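Local structure of UspA1 (3NTN) at residues G28-E33 against G43-Q48. The protein is a trimeric autotransporter adhesin of the Moraxella catarrhalis outer membrane that binds fibronectin and the host receptor CEACAM1. Numbering follows the deposited sequence.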
loop_
_atom_site.group_PDB
_atom_site.type_symbol
_atom_site.label_atom_id
_atom_site.label_comp_id
_atom_site.label_asym_id
_atom_site.label_seq_id
_atom_site.Cartn_x
_atom_site.Cartn_y
_atom_site.Cartn_z
ATOM N N GLY B 28 8.631 -10.333 -30.803
ATOM C CA GLY B 28 9.899 -11.034 -30.913
ATOM C C GLY B 28 10.092 -12.010 -29.750
ATOM O O GLY B 28 9.121 -12.402 -29.064
ATOM N N GLY B 29 11.353 -12.428 -29.562
ATOM C CA GLY B 29 11.727 -13.436 -28.602
ATOM C C GLY B 29 11.602 -14.870 -29.089
ATOM O O GLY B 29 11.548 -15.172 -30.280
ATOM N N TYR B 30 11.544 -15.776 -28.147
ATOM C CA TYR B 30 11.612 -17.177 -28.496
ATOM C C TYR B 30 10.507 -17.963 -27.806
ATOM O O TYR B 30 10.318 -17.833 -26.596
ATOM C CB TYR B 30 12.970 -17.729 -28.083
ATOM C CG TYR B 30 13.101 -19.223 -28.280
ATOM C CD1 TYR B 30 13.078 -19.791 -29.568
ATOM C CD2 TYR B 30 13.282 -20.069 -27.189
ATOM C CE1 TYR B 30 13.220 -21.153 -29.733
ATOM C CE2 TYR B 30 13.459 -21.417 -27.348
ATOM C CZ TYR B 30 13.412 -21.968 -28.619
ATOM O OH TYR B 30 13.554 -23.343 -28.772
ATOM N N ASN B 31 9.787 -18.771 -28.567
ATOM C CA ASN B 31 8.742 -19.592 -27.994
ATOM C C ASN B 31 7.612 -18.806 -27.276
ATOM O O ASN B 31 7.122 -19.190 -26.188
ATOM C CB ASN B 31 9.362 -20.639 -27.058
ATOM C CG ASN B 31 8.526 -21.883 -26.957
ATOM O OD1 ASN B 31 7.802 -22.235 -27.891
ATOM N ND2 ASN B 31 8.638 -22.580 -25.833
ATOM N N ASN B 32 7.202 -17.712 -27.898
ATOM C CA ASN B 32 6.082 -16.949 -27.413
ATOM C C ASN B 32 4.772 -17.281 -28.168
ATOM O O ASN B 32 4.726 -17.287 -29.372
ATOM C CB ASN B 32 6.440 -15.461 -27.446
ATOM C CG ASN B 32 7.619 -15.104 -26.494
ATOM O OD1 ASN B 32 7.640 -15.526 -25.337
ATOM N ND2 ASN B 32 8.580 -14.308 -26.982
ATOM N N GLU B 33 3.704 -17.555 -27.438
ATOM C CA GLU B 33 2.422 -17.905 -28.024
ATOM C C GLU B 33 1.324 -16.925 -27.599
ATOM O O GLU B 33 0.886 -16.944 -26.421
ATOM C CB GLU B 33 2.040 -19.269 -27.486
ATOM C CG GLU B 33 1.432 -20.184 -28.486
ATOM C CD GLU B 33 1.099 -21.545 -27.868
ATOM O OE1 GLU B 33 -0.036 -22.045 -28.110
ATOM O OE2 GLU B 33 1.966 -22.108 -27.137
ATOM N N GLY B 43 7.887 -9.602 -25.891
ATOM C CA GLY B 43 9.181 -10.266 -26.066
ATOM C C GLY B 43 9.552 -11.166 -24.908
ATOM O O GLY B 43 8.753 -11.425 -24.000
ATOM N N GLY B 44 10.787 -11.637 -24.917
ATOM C CA GLY B 44 11.257 -12.574 -23.924
ATOM C C GLY B 44 11.034 -13.964 -24.463
ATOM O O GLY B 44 11.111 -14.185 -25.666
ATOM N N ARG B 45 10.711 -14.896 -23.580
ATOM C CA ARG B 45 10.880 -16.323 -23.851
ATOM C C ARG B 45 9.825 -17.103 -23.108
ATOM O O ARG B 45 9.597 -16.859 -21.938
ATOM C CB ARG B 45 12.272 -16.776 -23.375
ATOM C CG ARG B 45 12.535 -18.324 -23.547
ATOM C CD ARG B 45 14.034 -18.723 -23.477
ATOM N NE ARG B 45 14.672 -18.387 -22.196
ATOM C CZ ARG B 45 14.706 -19.191 -21.131
ATOM N NH1 ARG B 45 14.117 -20.379 -21.177
ATOM N NH2 ARG B 45 15.320 -18.810 -20.001
ATOM N N LYS B 46 9.206 -18.061 -23.791
ATOM C CA LYS B 46 8.275 -19.011 -23.168
ATOM C C LYS B 46 6.999 -18.341 -22.581
ATOM O O LYS B 46 6.401 -18.853 -21.647
ATOM C CB LYS B 46 9.014 -19.777 -22.089
ATOM C CG LYS B 46 8.871 -21.233 -22.118
ATOM C CD LYS B 46 10.078 -21.819 -21.339
ATOM C CE LYS B 46 9.778 -22.258 -19.901
ATOM N NZ LYS B 46 10.971 -22.011 -18.984
ATOM N N ASN B 47 6.600 -17.196 -23.130
ATOM C CA ASN B 47 5.373 -16.505 -22.704
ATOM C C ASN B 47 4.112 -17.031 -23.406
ATOM O O ASN B 47 4.146 -17.434 -24.577
ATOM C CB ASN B 47 5.459 -14.999 -22.933
ATOM C CG ASN B 47 6.583 -14.341 -22.140
ATOM O OD1 ASN B 47 6.559 -14.341 -20.920
ATOM N ND2 ASN B 47 7.565 -13.777 -22.834
ATOM N N GLN B 48 3.012 -17.030 -22.657
ATOM C CA GLN B 48 1.678 -17.234 -23.214
ATOM C C GLN B 48 0.796 -16.031 -22.925
ATOM O O GLN B 48 1.029 -15.288 -21.961
ATOM C CB GLN B 48 1.029 -18.484 -22.651
ATOM C CG GLN B 48 1.815 -19.746 -22.939
ATOM C CD GLN B 48 1.237 -20.920 -22.211
ATOM O OE1 GLN B 48 0.081 -20.879 -21.744
ATOM N NE2 GLN B 48 2.028 -21.991 -22.099
HETATM O O HOH W 1 5.131 -20.335 -24.738
#
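Asn32 and Asn47 occupy matching places in two successive turns, about 4.8 Å apart from CA to CA, and their carboxamides lie side by side, pointing the same way with planes only 19° apart. Both have CG anti to the carbonyl carbon and beside the backbone N. In Asn32 (chi1 -64°) this puts the amide where it can work with both its ends. OD1 of Asn32 takes the backbone N-H of Asn47 at 3.0 Å, in the plane of the Asn32 carbonyl, and a weak bond from Asn47 ND2. Asn32 ND2 gives one bond within its own turn, to Gly28 O, meeting a lone pair, and another across to Gly44 O at 2.9 Å, where the donor stands well above the carbonyl plane. Tyr30 N donates to the same Gly44 O, in its carbonyl plane, so two donors grip that oxygen. Three good bonds and one weak one thus fix the rotation of the buried Asn32 amide. Asn47 hands the pattern on, with its ND2 bonded to Gly58 O and its OD1 to Asn61.

Around this pair the backbones run in register: Lys46 N donates to Tyr30 O and lies nearly on its C=O axis, and Glu33 N reaches Asn47 O at 2.9 Å in an almost straight bond. A water bridges Asn31 O and Asn47 O. Gly29 CA lies 3.1 Å from Gly44 O, a CA-H...O contact. Where the second subunit packs, Arg45 CD comes to the edge of the Tyr30 ring, 4.0 Å from CD2, while Arg45 NE forms a salt bridge with Asp38 of that subunit.

Such stacked turns, joined by an asparagine ladder and parallel backbone bonds, belong to the left-handed parallel beta-roll of YadA-like heads, here forming the trimeric UspA1 head.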